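Local atomic coordinates of M152 protein (Murid herpesvirus 1, PDB entry 4G59), a protein that probably acts as a viral MHC class I-like immunoevasin that binds a host NKG2D ligand of the RAE-1 family, helping infected cells escape immune recognition. Residues Tyr82-Ile85 against Met86-Lys90; Arg167-Ser170 against Phe171-Ile175. All coordinates share one frame; numbering follows the deposited sequence.

Contact 1. Residues Tyr82-Ile85 against Met86-Lys90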
loop_
_atom_site.group_PDB
_atom_site.type_symbol
_atom_site.label_atom_id
_atom_site.label_comp_id
_atom_site.label_asym_id
_atom_site.label_seq_id
_atom_site.Cartn_x
_atom_site.Cartn_y
_atom_site.Cartn_z
ATOM N N TYR B 82 13.702 3.698 16.882
ATOM C CA TYR B 82 14.907 2.879 16.998
ATOM C C TYR B 82 15.129 2.419 18.441
ATOM O O TYR B 82 15.310 1.223 18.683
ATOM C CB TYR B 82 16.139 3.618 16.471
ATOM C CG TYR B 82 17.451 2.959 16.843
ATOM C CD1 TYR B 82 17.860 1.784 16.226
ATOM C CD2 TYR B 82 18.281 3.510 17.811
ATOM C CE1 TYR B 82 19.058 1.175 16.565
ATOM C CE2 TYR B 82 19.479 2.907 18.155
ATOM C CZ TYR B 82 19.859 1.740 17.530
ATOM O OH TYR B 82 21.043 1.128 17.866
ATOM N N GLU B 83 15.117 3.353 19.395
ATOM C CA GLU B 83 15.210 2.988 20.813
ATOM C C GLU B 83 14.126 1.982 21.184
ATOM O O GLU B 83 14.425 0.940 21.756
ATOM C CB GLU B 83 15.086 4.202 21.733
ATOM C CG GLU B 83 15.984 5.372 21.395
ATOM C CD GLU B 83 17.456 5.077 21.575
ATOM O OE1 GLU B 83 17.824 4.490 22.612
ATOM O OE2 GLU B 83 18.249 5.446 20.680
ATOM N N TYR B 84 12.875 2.302 20.852
ATOM C CA TYR B 84 11.732 1.470 21.220
ATOM C C TYR B 84 11.932 0.037 20.768
ATOM O O TYR B 84 11.799 -0.891 21.570
ATOM C CB TYR B 84 10.460 2.027 20.592
ATOM C CG TYR B 84 9.208 1.201 20.806
ATOM C CD1 TYR B 84 9.016 0.461 21.959
ATOM C CD2 TYR B 84 8.209 1.175 19.846
ATOM C CE1 TYR B 84 7.857 -0.282 22.151
ATOM C CE2 TYR B 84 7.052 0.430 20.024
ATOM C CZ TYR B 84 6.884 -0.296 21.172
ATOM O OH TYR B 84 5.735 -1.030 21.346
ATOM N N ILE B 85 12.259 -0.127 19.488
ATOM C CA ILE B 85 12.436 -1.447 18.891
ATOM C C ILE B 85 13.560 -2.251 19.565
ATOM O O ILE B 85 13.356 -3.416 19.946
ATOM C CB ILE B 85 12.671 -1.345 17.361
ATOM C CG1 ILE B 85 11.342 -1.183 16.629
ATOM C CG2 ILE B 85 13.411 -2.573 16.842
ATOM C CD1 ILE B 85 10.402 -2.361 16.822
ATOM N N MET B 86 14.728 -1.627 19.724
ATOM C CA MET B 86 15.871 -2.279 20.362
ATOM C C MET B 86 15.619 -2.628 21.841
ATOM O O MET B 86 15.827 -3.767 22.249
ATOM C CB MET B 86 17.144 -1.429 20.221
ATOM C CG MET B 86 17.630 -1.229 18.784
ATOM S SD MET B 86 17.868 -2.753 17.836
ATOM C CE MET B 86 19.407 -3.362 18.525
ATOM N N ASN B 87 15.167 -1.652 22.627
ATOM C CA ASN B 87 14.941 -1.831 24.065
ATOM C C ASN B 87 13.767 -2.729 24.470
ATOM O O ASN B 87 13.788 -3.316 25.548
ATOM C CB ASN B 87 14.775 -0.475 24.760
ATOM C CG ASN B 87 15.975 0.432 24.579
ATOM O OD1 ASN B 87 17.024 0.008 24.095
ATOM N ND2 ASN B 87 15.827 1.692 24.981
ATOM N N VAL B 88 12.740 -2.819 23.628
ATOM C CA VAL B 88 11.543 -3.571 23.984
ATOM C C VAL B 88 11.354 -4.820 23.134
ATOM O O VAL B 88 11.127 -5.907 23.666
ATOM C CB VAL B 88 10.263 -2.701 23.927
ATOM C CG1 VAL B 88 9.028 -3.519 24.351
ATOM C CG2 VAL B 88 10.417 -1.476 24.814
ATOM N N PHE B 89 11.227 -4.644 21.832
ATOM C CA PHE B 89 11.082 -5.796 20.957
ATOM C C PHE B 89 12.333 -6.639 20.726
ATOM O O PHE B 89 12.286 -7.860 20.736
ATOM C CB PHE B 89 10.340 -5.421 19.687
ATOM C CG PHE B 89 8.872 -5.272 19.906
ATOM C CD1 PHE B 89 8.035 -6.360 19.792
ATOM C CD2 PHE B 89 8.334 -4.062 20.282
ATOM C CE1 PHE B 89 6.694 -6.239 20.009
ATOM C CE2 PHE B 89 6.990 -3.940 20.506
ATOM C CZ PHE B 89 6.170 -5.033 20.370
ATOM N N LYS B 90 13.442 -5.959 20.490
ATOM C CA LYS B 90 14.753 -6.575 20.359
ATOM C C LYS B 90 14.913 -7.273 19.027
ATOM O O LYS B 90 15.963 -7.804 18.719
ATOM C CB LYS B 90 15.034 -7.521 21.517
ATOM C CG LYS B 90 15.482 -6.801 22.754
ATOM C CD LYS B 90 15.486 -7.719 23.945
ATOM C CE LYS B 90 16.029 -7.009 25.164
ATOM N NZ LYS B 90 15.314 -5.739 25.430
#

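Contact 2. Residues Arg167-Ser170 against Phe171-Ile175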
loop_
_atom_site.group_PDB
_atom_site.type_symbol
_atom_site.label_atom_id
_atom_site.label_comp_id
_atom_site.label_asym_id
_atom_site.label_seq_id
_atom_site.Cartn_x
_atom_site.Cartn_y
_atom_site.Cartn_z
ATOM N N ARG B 167 1.305 27.147 7.436
ATOM C CA ARG B 167 1.934 26.499 6.297
ATOM C C ARG B 167 1.015 25.452 5.672
ATOM O O ARG B 167 0.897 25.376 4.438
ATOM C CB ARG B 167 3.291 25.895 6.671
ATOM C CG ARG B 167 3.851 24.990 5.601
ATOM C CD ARG B 167 5.355 24.841 5.668
ATOM N NE ARG B 167 5.798 24.321 6.952
ATOM C CZ ARG B 167 6.777 24.854 7.670
ATOM N NH1 ARG B 167 7.412 25.922 7.215
ATOM N NH2 ARG B 167 7.115 24.321 8.837
ATOM N N TRP B 168 0.340 24.666 6.508
ATOM C CA TRP B 168 -0.509 23.605 5.969
ATOM C C TRP B 168 -1.862 24.111 5.464
ATOM O O TRP B 168 -2.463 23.500 4.585
ATOM C CB TRP B 168 -0.603 22.419 6.940
ATOM C CG TRP B 168 0.718 21.730 6.991
ATOM C CD1 TRP B 168 1.736 21.969 7.867
ATOM C CD2 TRP B 168 1.202 20.746 6.071
ATOM N NE1 TRP B 168 2.816 21.177 7.562
ATOM C CE2 TRP B 168 2.515 20.415 6.464
ATOM C CE3 TRP B 168 0.650 20.105 4.960
ATOM C CZ2 TRP B 168 3.290 19.474 5.772
ATOM C CZ3 TRP B 168 1.418 19.163 4.276
ATOM C CH2 TRP B 168 2.725 18.863 4.681
ATOM N N THR B 169 -2.327 25.240 5.996
ATOM C CA THR B 169 -3.533 25.873 5.453
ATOM C C THR B 169 -3.233 26.376 4.048
ATOM O O THR B 169 -4.036 26.223 3.136
ATOM C CB THR B 169 -4.036 27.007 6.353
ATOM O OG1 THR B 169 -4.521 26.443 7.582
ATOM C CG2 THR B 169 -5.149 27.806 5.658
ATOM N N SER B 170 -2.046 26.936 3.877
ATOM C CA SER B 170 -1.562 27.399 2.579
ATOM C C SER B 170 -1.435 26.242 1.571
ATOM O O SER B 170 -1.771 26.380 0.385
ATOM C CB SER B 170 -0.229 28.116 2.787
ATOM O OG SER B 170 0.517 28.180 1.590
ATOM N N PHE B 171 -0.963 25.092 2.033
ATOM C CA PHE B 171 -0.839 23.950 1.138
ATOM C C PHE B 171 -2.216 23.436 0.780
ATOM O O PHE B 171 -2.480 23.083 -0.372
ATOM C CB PHE B 171 -0.034 22.833 1.789
ATOM C CG PHE B 171 1.417 23.162 1.985
ATOM C CD1 PHE B 171 1.999 24.211 1.300
ATOM C CD2 PHE B 171 2.197 22.410 2.855
ATOM C CE1 PHE B 171 3.346 24.503 1.479
ATOM C CE2 PHE B 171 3.535 22.690 3.035
ATOM C CZ PHE B 171 4.114 23.735 2.354
ATOM N N CYS B 172 -3.095 23.387 1.777
ATOM C CA CYS B 172 -4.479 22.973 1.539
ATOM C C CYS B 172 -5.187 23.862 0.513
ATOM O O CYS B 172 -5.877 23.355 -0.367
ATOM C CB CYS B 172 -5.288 22.932 2.837
ATOM S SG CYS B 172 -6.825 22.015 2.681
ATOM N N ARG B 173 -5.036 25.178 0.649
ATOM C CA ARG B 173 -5.698 26.115 -0.251
ATOM C C ARG B 173 -5.160 25.997 -1.681
ATOM O O ARG B 173 -5.926 26.135 -2.651
ATOM C CB ARG B 173 -5.546 27.555 0.257
ATOM C CG ARG B 173 -6.219 27.908 1.604
ATOM C CD ARG B 173 -5.970 29.406 1.852
ATOM N NE ARG B 173 -6.166 29.964 3.199
ATOM C CZ ARG B 173 -7.238 29.792 3.968
ATOM N NH1 ARG B 173 -8.244 28.989 3.603
ATOM N NH2 ARG B 173 -7.283 30.399 5.142
ATOM N N LYS B 174 -3.856 25.735 -1.814
ATOM C CA LYS B 174 -3.247 25.506 -3.134
ATOM C C LYS B 174 -3.879 24.286 -3.824
ATOM O O LYS B 174 -4.204 24.320 -5.022
ATOM C CB LYS B 174 -1.724 25.346 -3.014
ATOM C CG LYS B 174 -1.008 25.077 -4.326
ATOM C CD LYS B 174 -1.068 26.292 -5.247
ATOM C CE LYS B 174 -0.238 26.074 -6.500
ATOM N NZ LYS B 174 -0.226 27.298 -7.355
ATOM N N ILE B 175 -4.113 23.236 -3.034
ATOM C CA ILE B 175 -4.739 22.006 -3.532
ATOM C C ILE B 175 -6.170 22.241 -4.012
ATOM O O ILE B 175 -6.542 21.844 -5.132
ATOM C CB ILE B 175 -4.795 20.954 -2.448
ATOM C CG1 ILE B 175 -3.386 20.466 -2.082
ATOM C CG2 ILE B 175 -5.675 19.794 -2.878
ATOM C CD1 ILE B 175 -3.376 19.612 -0.734
#

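Contact 1. Residues Tyr82-Ile85 against Met86-Lys90
Met86 N donates to Tyr82 O and Asn87 N to Glu83 O, at N-H...O angles of 172° and 169°, while the helix 68-89 ends in a wider pi-type turn whose evidence is the bond of 2.6 Å from Lys90 N to Ile85 O, five residues apart. Lys90 then leaves helical geometry with a positive phi. Val88 N still reaches Tyr84 O, but less directly than the two bonds before it.

The main side-chain feature is an offset edge-to-face pair: the edge of Phe89 is directed at the face of Tyr84, with centroids 5.7 Å apart. Phe89 CE2 does the touching, 3.3 Å from Tyr84 OH and 3.7 Å from Tyr84 CZ. Val88 approaches the same tyrosine at its edge, placing CG2 3.7 Å from Tyr84 CD1. Outside the turn, Tyr84 OH is hydrogen-bonded to Gln112 and its ring stacks with Tyr148 of helix 142-148, so the tyrosine is held from several directions; Val88 and Phe89 both touch Val140.

On a more exposed flank, Met86 leans against Tyr82. The bend at chi2 (-54°) keeps the sulfur near the ring in an oblique Met-aromatic contact, SD lying 5.2 Å from the ring centroid. Met86 CG makes an off-centre CH-pi approach, 4.0 Å from the same centroid, and its closest touch on the ring is Tyr82 CE1, at 3.6 Å.

Contact 2. Residues Arg167-Ser170 against Phe171-Ile175
Phe171 packs with its edge on Trp168 and one face under Arg167, three and four residues earlier on the helix 161-178, and this is the tightly packed side of the contact. The aromatic pair is edge-to-face (T-shaped): the planes stand at 86°, and Phe171 CD2 sits over the six-membered ring of Trp168, 3.5 Å from Trp168 CE3. Arg167 has its CG anti to the backbone N (chi1 169°), which brings CG over the face of the phenylalanine, toward its CE2-CZ rim, 3.5 Å from Phe171 CE2. The backbone Arg167 O lies over the same face, 3.3 Å from Phe171 CG, while accepting a hydrogen bond from Phe171 N. Both polar ends are held by the other long helix: Arg167 NH2 forms a salt bridge with Glu70 and a hydrogen bond with Gln69, and Trp168 NE1 is bonded to Glu70.

The other flank is more solvent-exposed. Thr169 sets CG2 over the centre of one side of the Arg173 guanidinium, 3.3 Å from Arg173 CZ, a methyl packed against a flat face, while Thr169 OG1 bonds back to Gln165 O. Looser still are exposed Ser170 and Lys174, joined chiefly by the backbone bond from Lys174 N to Ser170 O, at 3.1 Å.

Buried Cys172 closes a disulfide with Cys18, tying the helix to the chain just before strand 22-31. An amphipathic helix with an apolar face turned inward and a polar face outward fits the second helical region of an MHC class I-like platform.

Overall arrangement
Contact 1 comes first along the chain, at the C-terminal end of helix 68-89; contact 2 follows within helix 161-178. Their centres are 36 Å apart and their nearest atoms about 22 Å, so they do not touch. Both belong to the MHC class I-like N-terminal domain, whose helical regions accompany an eight-stranded antiparallel sheet. The link is indirect: Gln69 and Glu70, which bind Arg167 and Trp168 of contact 2, belong to the start of the helix that contact 1 ends. The start of helix 68-89 is thus tied to helix 161-178, while Tyr84, Val88 and Phe89 pack its far end against helix 142-148 and the preceding loop, consistent with the helical layer of an MHC class I-like platform.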